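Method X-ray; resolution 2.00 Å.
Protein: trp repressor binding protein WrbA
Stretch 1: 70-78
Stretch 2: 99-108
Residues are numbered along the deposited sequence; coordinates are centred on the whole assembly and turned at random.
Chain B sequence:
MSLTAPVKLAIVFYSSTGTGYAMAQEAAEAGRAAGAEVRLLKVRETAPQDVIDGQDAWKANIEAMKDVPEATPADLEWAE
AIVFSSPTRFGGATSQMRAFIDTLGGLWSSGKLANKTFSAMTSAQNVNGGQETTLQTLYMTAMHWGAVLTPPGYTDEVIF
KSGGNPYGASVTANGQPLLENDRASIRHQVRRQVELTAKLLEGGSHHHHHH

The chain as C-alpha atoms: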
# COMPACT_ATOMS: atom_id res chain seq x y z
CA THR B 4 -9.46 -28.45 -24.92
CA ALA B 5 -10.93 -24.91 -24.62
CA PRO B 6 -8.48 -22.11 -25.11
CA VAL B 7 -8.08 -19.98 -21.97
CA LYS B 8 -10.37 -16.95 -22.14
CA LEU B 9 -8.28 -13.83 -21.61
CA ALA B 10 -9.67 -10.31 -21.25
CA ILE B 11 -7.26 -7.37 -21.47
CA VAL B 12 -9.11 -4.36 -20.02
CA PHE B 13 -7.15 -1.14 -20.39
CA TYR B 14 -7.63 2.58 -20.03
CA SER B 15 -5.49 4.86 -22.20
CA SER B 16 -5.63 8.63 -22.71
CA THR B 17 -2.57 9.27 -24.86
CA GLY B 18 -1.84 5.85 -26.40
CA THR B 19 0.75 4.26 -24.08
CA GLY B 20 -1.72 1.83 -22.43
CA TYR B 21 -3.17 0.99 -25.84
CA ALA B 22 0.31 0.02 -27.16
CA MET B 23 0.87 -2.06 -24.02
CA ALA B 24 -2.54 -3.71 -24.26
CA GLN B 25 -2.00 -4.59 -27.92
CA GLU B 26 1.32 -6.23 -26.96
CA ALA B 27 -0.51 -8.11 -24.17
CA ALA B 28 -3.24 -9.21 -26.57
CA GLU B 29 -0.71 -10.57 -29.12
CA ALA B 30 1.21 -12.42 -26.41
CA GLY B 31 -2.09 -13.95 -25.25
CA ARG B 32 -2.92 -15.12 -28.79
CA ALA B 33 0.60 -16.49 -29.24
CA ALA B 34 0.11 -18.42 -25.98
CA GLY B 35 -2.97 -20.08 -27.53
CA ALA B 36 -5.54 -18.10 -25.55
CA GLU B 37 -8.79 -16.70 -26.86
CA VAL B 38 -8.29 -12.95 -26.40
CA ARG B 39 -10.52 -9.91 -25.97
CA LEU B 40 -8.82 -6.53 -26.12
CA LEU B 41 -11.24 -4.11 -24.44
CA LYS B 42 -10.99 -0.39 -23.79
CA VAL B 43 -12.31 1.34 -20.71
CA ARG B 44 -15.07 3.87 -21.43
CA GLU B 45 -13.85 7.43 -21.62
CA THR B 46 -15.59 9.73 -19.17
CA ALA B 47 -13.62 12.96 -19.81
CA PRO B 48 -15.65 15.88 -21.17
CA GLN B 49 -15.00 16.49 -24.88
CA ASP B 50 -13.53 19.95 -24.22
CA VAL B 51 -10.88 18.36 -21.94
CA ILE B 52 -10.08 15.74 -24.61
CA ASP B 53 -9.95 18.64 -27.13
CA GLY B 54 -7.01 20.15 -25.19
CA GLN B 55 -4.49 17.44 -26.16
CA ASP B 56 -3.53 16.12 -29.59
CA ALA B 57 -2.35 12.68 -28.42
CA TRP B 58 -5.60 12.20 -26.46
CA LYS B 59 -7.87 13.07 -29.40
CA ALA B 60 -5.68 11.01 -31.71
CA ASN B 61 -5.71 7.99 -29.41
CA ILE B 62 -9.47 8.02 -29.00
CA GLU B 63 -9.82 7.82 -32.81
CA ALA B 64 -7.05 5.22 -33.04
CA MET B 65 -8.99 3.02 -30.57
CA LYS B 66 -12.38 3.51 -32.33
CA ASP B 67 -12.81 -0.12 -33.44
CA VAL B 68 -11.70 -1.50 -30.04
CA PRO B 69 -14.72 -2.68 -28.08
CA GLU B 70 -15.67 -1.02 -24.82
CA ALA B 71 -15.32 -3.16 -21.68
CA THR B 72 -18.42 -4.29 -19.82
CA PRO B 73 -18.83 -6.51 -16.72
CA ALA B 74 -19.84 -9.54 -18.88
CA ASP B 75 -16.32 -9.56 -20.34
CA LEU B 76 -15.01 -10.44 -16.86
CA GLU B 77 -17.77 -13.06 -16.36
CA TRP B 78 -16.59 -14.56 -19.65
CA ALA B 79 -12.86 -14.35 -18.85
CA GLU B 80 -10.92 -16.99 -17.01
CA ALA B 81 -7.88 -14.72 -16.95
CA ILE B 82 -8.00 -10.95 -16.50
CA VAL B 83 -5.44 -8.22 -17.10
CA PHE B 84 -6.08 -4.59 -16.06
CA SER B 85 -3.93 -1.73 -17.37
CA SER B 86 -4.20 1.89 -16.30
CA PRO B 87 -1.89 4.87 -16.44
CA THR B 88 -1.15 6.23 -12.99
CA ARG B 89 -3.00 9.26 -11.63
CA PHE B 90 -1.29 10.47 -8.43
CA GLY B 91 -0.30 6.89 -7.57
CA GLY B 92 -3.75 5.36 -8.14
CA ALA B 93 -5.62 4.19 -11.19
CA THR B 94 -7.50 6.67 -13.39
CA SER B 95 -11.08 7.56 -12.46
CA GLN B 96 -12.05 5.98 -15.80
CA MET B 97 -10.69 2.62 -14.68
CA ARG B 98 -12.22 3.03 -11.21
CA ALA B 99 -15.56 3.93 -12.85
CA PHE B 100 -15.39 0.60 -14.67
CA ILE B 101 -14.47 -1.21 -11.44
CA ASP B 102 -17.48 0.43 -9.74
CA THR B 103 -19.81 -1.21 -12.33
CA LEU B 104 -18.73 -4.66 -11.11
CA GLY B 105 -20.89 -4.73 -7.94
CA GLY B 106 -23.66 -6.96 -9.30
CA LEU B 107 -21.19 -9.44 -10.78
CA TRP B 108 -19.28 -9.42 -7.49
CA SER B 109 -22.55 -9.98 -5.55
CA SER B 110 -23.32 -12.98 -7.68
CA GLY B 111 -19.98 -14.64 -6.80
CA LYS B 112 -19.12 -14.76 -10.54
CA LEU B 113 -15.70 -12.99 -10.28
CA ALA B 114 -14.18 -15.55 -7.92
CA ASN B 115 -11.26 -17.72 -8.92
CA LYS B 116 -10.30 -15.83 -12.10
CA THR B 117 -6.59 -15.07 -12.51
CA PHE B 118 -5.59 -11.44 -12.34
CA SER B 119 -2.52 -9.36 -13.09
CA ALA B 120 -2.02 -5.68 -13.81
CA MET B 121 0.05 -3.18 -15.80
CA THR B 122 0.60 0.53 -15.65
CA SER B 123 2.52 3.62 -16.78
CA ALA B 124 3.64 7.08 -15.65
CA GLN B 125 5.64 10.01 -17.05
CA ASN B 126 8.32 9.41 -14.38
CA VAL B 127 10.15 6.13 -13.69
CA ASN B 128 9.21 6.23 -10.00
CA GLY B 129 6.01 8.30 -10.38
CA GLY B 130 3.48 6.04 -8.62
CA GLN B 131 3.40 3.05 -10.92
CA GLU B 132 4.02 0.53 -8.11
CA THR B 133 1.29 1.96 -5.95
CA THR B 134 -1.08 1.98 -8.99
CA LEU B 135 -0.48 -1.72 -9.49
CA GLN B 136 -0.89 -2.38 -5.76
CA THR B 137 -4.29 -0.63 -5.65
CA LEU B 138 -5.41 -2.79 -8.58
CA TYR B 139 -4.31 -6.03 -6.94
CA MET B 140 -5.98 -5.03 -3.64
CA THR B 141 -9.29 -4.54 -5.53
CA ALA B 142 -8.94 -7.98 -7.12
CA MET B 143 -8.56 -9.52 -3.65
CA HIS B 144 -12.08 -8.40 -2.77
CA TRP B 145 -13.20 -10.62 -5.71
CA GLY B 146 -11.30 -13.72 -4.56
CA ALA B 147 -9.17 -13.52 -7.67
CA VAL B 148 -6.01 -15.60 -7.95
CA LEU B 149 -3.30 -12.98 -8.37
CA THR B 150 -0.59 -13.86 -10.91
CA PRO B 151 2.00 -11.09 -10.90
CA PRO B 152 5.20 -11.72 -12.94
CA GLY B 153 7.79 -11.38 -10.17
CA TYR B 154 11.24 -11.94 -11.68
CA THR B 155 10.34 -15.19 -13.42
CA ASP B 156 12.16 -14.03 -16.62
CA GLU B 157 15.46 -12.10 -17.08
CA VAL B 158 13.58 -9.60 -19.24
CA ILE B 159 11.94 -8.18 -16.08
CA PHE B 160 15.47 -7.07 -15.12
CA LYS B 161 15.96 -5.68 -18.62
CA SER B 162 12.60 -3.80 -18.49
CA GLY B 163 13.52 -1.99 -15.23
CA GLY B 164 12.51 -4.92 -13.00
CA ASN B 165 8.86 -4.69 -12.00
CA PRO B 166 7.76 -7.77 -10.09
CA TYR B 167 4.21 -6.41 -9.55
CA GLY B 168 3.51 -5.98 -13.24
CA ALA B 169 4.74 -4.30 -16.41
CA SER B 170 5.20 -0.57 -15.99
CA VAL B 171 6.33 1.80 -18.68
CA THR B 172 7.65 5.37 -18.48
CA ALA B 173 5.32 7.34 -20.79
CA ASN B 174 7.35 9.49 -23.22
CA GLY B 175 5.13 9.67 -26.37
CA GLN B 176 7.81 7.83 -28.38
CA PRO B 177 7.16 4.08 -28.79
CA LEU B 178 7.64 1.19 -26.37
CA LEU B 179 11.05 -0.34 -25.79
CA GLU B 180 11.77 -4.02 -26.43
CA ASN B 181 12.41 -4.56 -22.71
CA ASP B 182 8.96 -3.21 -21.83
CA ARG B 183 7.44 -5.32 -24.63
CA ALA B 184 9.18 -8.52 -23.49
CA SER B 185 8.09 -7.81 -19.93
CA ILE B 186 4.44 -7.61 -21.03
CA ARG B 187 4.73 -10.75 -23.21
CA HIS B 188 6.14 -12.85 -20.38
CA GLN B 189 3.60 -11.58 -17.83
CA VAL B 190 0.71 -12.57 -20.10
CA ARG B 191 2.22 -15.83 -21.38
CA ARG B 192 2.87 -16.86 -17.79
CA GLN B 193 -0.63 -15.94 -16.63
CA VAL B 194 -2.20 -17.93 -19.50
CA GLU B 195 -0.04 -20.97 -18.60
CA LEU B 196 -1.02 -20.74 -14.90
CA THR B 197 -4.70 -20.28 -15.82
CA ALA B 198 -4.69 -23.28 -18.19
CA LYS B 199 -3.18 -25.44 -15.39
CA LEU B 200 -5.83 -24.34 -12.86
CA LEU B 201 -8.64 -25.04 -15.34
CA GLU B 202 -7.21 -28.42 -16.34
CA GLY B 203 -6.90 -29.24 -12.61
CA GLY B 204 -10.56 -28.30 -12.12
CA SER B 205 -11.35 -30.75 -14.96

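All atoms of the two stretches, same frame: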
# COMPACT_ATOMS: atom_id res chain seq x y z
N GLU B 70 -15.61 -1.55 -26.15
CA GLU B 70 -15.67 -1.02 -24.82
C GLU B 70 -15.98 -2.14 -23.80
O GLU B 70 -16.88 -2.96 -23.99
CB GLU B 70 -16.74 0.04 -24.78
CG GLU B 70 -16.86 0.79 -23.51
CD GLU B 70 -17.93 1.87 -23.59
OE1 GLU B 70 -18.94 1.72 -22.89
OE2 GLU B 70 -17.78 2.83 -24.37
N ALA B 71 -15.20 -2.14 -22.72
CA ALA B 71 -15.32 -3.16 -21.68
C ALA B 71 -16.63 -3.03 -20.91
O ALA B 71 -17.07 -1.93 -20.56
CB ALA B 71 -14.12 -3.09 -20.73
N THR B 72 -17.23 -4.19 -20.63
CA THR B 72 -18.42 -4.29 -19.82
C THR B 72 -18.20 -5.42 -18.81
O THR B 72 -17.34 -6.28 -19.01
CB THR B 72 -19.66 -4.61 -20.72
OG1 THR B 72 -19.56 -5.93 -21.24
CG2 THR B 72 -19.77 -3.63 -21.86
N PRO B 73 -18.97 -5.43 -17.71
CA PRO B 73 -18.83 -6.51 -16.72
C PRO B 73 -18.88 -7.95 -17.28
O PRO B 73 -18.13 -8.79 -16.82
CB PRO B 73 -19.98 -6.24 -15.78
CG PRO B 73 -20.16 -4.77 -15.85
CD PRO B 73 -19.97 -4.45 -17.29
N ALA B 74 -19.74 -8.21 -18.27
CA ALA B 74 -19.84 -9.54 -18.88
C ALA B 74 -18.55 -10.08 -19.50
O ALA B 74 -18.39 -11.29 -19.67
CB ALA B 74 -20.96 -9.55 -19.93
N ASP B 75 -17.65 -9.18 -19.87
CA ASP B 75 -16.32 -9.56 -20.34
C ASP B 75 -15.53 -10.26 -19.22
O ASP B 75 -14.80 -11.25 -19.48
CB ASP B 75 -15.54 -8.32 -20.83
CG ASP B 75 -16.11 -7.75 -22.16
OD1 ASP B 75 -16.34 -8.54 -23.11
OD2 ASP B 75 -16.30 -6.52 -22.24
N LEU B 76 -15.67 -9.78 -17.99
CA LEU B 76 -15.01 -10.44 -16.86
C LEU B 76 -15.70 -11.74 -16.46
O LEU B 76 -15.04 -12.68 -16.06
CB LEU B 76 -14.87 -9.51 -15.66
CG LEU B 76 -14.23 -8.14 -15.94
CD1 LEU B 76 -13.84 -7.49 -14.65
CD2 LEU B 76 -13.02 -8.22 -16.86
N GLU B 77 -17.04 -11.80 -16.57
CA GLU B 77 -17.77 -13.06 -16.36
C GLU B 77 -17.30 -14.11 -17.36
O GLU B 77 -17.14 -15.28 -17.02
CB GLU B 77 -19.28 -12.83 -16.46
CG GLU B 77 -20.12 -14.11 -16.31
CD GLU B 77 -21.65 -13.86 -16.33
OE1 GLU B 77 -22.10 -12.71 -16.13
OE2 GLU B 77 -22.41 -14.85 -16.53
N TRP B 78 -17.08 -13.68 -18.60
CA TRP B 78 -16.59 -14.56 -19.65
C TRP B 78 -15.15 -15.02 -19.41
O TRP B 78 -14.83 -16.19 -19.64
CB TRP B 78 -16.69 -13.85 -21.02
CG TRP B 78 -15.99 -14.54 -22.15
CD1 TRP B 78 -16.44 -15.59 -22.86
CD2 TRP B 78 -14.69 -14.23 -22.67
NE1 TRP B 78 -15.51 -15.96 -23.81
CE2 TRP B 78 -14.43 -15.12 -23.72
CE3 TRP B 78 -13.72 -13.26 -22.35
CZ2 TRP B 78 -13.25 -15.09 -24.45
CZ3 TRP B 78 -12.56 -13.23 -23.07
CH2 TRP B 78 -12.33 -14.15 -24.11
N ALA B 99 -14.15 3.90 -12.47
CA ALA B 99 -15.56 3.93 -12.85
C ALA B 99 -16.00 2.58 -13.37
O ALA B 99 -17.09 2.12 -13.03
CB ALA B 99 -15.83 5.00 -13.88
N PHE B 100 -15.15 1.94 -14.18
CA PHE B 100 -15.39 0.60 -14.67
C PHE B 100 -15.49 -0.39 -13.51
O PHE B 100 -16.42 -1.16 -13.42
CB PHE B 100 -14.30 0.13 -15.64
CG PHE B 100 -14.47 -1.29 -16.05
CD1 PHE B 100 -15.61 -1.68 -16.77
CD2 PHE B 100 -13.56 -2.25 -15.68
CE1 PHE B 100 -15.80 -3.02 -17.13
CE2 PHE B 100 -13.75 -3.56 -16.02
CZ PHE B 100 -14.87 -3.95 -16.74
N ILE B 101 -14.49 -0.35 -12.63
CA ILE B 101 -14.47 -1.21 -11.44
C ILE B 101 -15.77 -1.05 -10.63
O ILE B 101 -16.35 -2.04 -10.18
CB ILE B 101 -13.20 -0.90 -10.58
CG1 ILE B 101 -11.96 -1.47 -11.28
CG2 ILE B 101 -13.35 -1.45 -9.17
CD1 ILE B 101 -10.64 -0.93 -10.74
N ASP B 102 -16.25 0.17 -10.50
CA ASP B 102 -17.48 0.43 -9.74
C ASP B 102 -18.74 -0.13 -10.41
O ASP B 102 -19.77 -0.25 -9.75
CB ASP B 102 -17.62 1.93 -9.41
CG ASP B 102 -16.62 2.40 -8.35
OD1 ASP B 102 -15.83 1.56 -7.87
OD2 ASP B 102 -16.62 3.62 -8.00
N THR B 103 -18.68 -0.51 -11.69
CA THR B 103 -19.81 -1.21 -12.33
C THR B 103 -19.87 -2.70 -12.03
O THR B 103 -20.85 -3.36 -12.37
CB THR B 103 -19.85 -1.05 -13.86
OG1 THR B 103 -18.75 -1.76 -14.47
CG2 THR B 103 -19.84 0.40 -14.22
N LEU B 104 -18.84 -3.23 -11.37
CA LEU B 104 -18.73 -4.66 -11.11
C LEU B 104 -19.43 -5.16 -9.84
O LEU B 104 -19.24 -6.31 -9.48
CB LEU B 104 -17.24 -5.05 -11.07
CG LEU B 104 -16.39 -4.65 -12.27
CD1 LEU B 104 -14.94 -4.97 -12.00
CD2 LEU B 104 -16.89 -5.33 -13.56
N GLY B 105 -20.23 -4.33 -9.19
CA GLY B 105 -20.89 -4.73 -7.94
C GLY B 105 -21.87 -5.88 -8.05
O GLY B 105 -21.90 -6.77 -7.20
N GLY B 106 -22.69 -5.89 -9.09
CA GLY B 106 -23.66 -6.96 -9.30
C GLY B 106 -22.99 -8.28 -9.59
O GLY B 106 -23.33 -9.32 -9.02
N LEU B 107 -22.02 -8.25 -10.50
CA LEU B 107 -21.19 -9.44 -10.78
C LEU B 107 -20.47 -9.99 -9.54
O LEU B 107 -20.38 -11.22 -9.35
CB LEU B 107 -20.12 -9.12 -11.82
CG LEU B 107 -20.15 -9.67 -13.23
CD1 LEU B 107 -18.70 -9.64 -13.74
CD2 LEU B 107 -20.72 -11.06 -13.32
N TRP B 108 -19.93 -9.08 -8.75
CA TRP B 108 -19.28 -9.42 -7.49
C TRP B 108 -20.29 -10.07 -6.52
O TRP B 108 -20.01 -11.12 -5.93
CB TRP B 108 -18.65 -8.16 -6.86
CG TRP B 108 -18.05 -8.38 -5.50
CD1 TRP B 108 -16.81 -8.89 -5.21
CD2 TRP B 108 -18.68 -8.13 -4.24
NE1 TRP B 108 -16.63 -8.96 -3.85
CE2 TRP B 108 -17.76 -8.50 -3.23
CE3 TRP B 108 -19.93 -7.62 -3.86
CZ2 TRP B 108 -18.06 -8.38 -1.87
CZ3 TRP B 108 -20.22 -7.51 -2.51
CH2 TRP B 108 -19.28 -7.88 -1.53

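The most unusual feature of this contact is a leucine in an off-well rotamer whose methyl comes close to a backbone oxygen. L107 has a chi1 of -110°, between the usual wells, and its CD1 lies only 3.2 Å from the backbone O of P73. This is a tight approach for a methyl group and a carbonyl oxygen, yet L107 has more of its surface covered by the other stretch than any other residue here. That same P73 O also accepts a hydrogen bond from E77 N (3.2 Å) and a weak one from L76 N (2.9 Å), so the methyl sits against a carbonyl already engaged in its own helix.

No hydrogen bond crosses between the stretches; they are held by packing, with 399 Å² buried in total. P73 is the hub on its side, touching F100, T103, L104 and L107. Proline suits the first turn of a helix, because its ring fixes phi near the helical value (here -51°) and its nitrogen has no hydrogen to leave unpaired. The CA atoms of P73 and L104 are 5.9 Å apart. P73 CB lies 3.9 Å from L104 CD2, and P73 CG is 3.6 Å from T103 OG1. That hydroxyl donates to F100 O (T103 OG1 to F100 O, 2.6 Å), so its polarity is satisfied within its own stretch while it borders the proline ring.

F100 leaves its backbone sideways, but its long, flat side chain brings the ring to the other stretch. T72 C lies at the ring edge, 3.8 Å from F100 CE1. A71 points its CB toward the second stretch, and CB lies 4.0 Å from F100 CE1; a side chain of one methyl fills this buried place while A71 O also stays close to the ring, 3.8 Å from F100 CE1.

L76, nearly one helical turn beyond P73, points toward the second stretch and is buried. L76 CD1 meets L104 CD1 at 3.8 Å and F100 CE2 at 4.2 Å, so a single methyl touches both neighbours. L104 also starts sideways, and its apolar branched end packs against P73 and L76. Just before the second helix, L104 O accepts a hydrogen bond from W108 N (2.9 Å).

At the margin, the extended E77 brings OE1 to 3.5 Å from L107 CD2, while its OE2 is hydrogen-bonded elsewhere in the structure. D75 bonds within its own stretch: D75 OD2 accepts from T72 N at 3.0 Å, tying the start of the helix that presents P73 and L76.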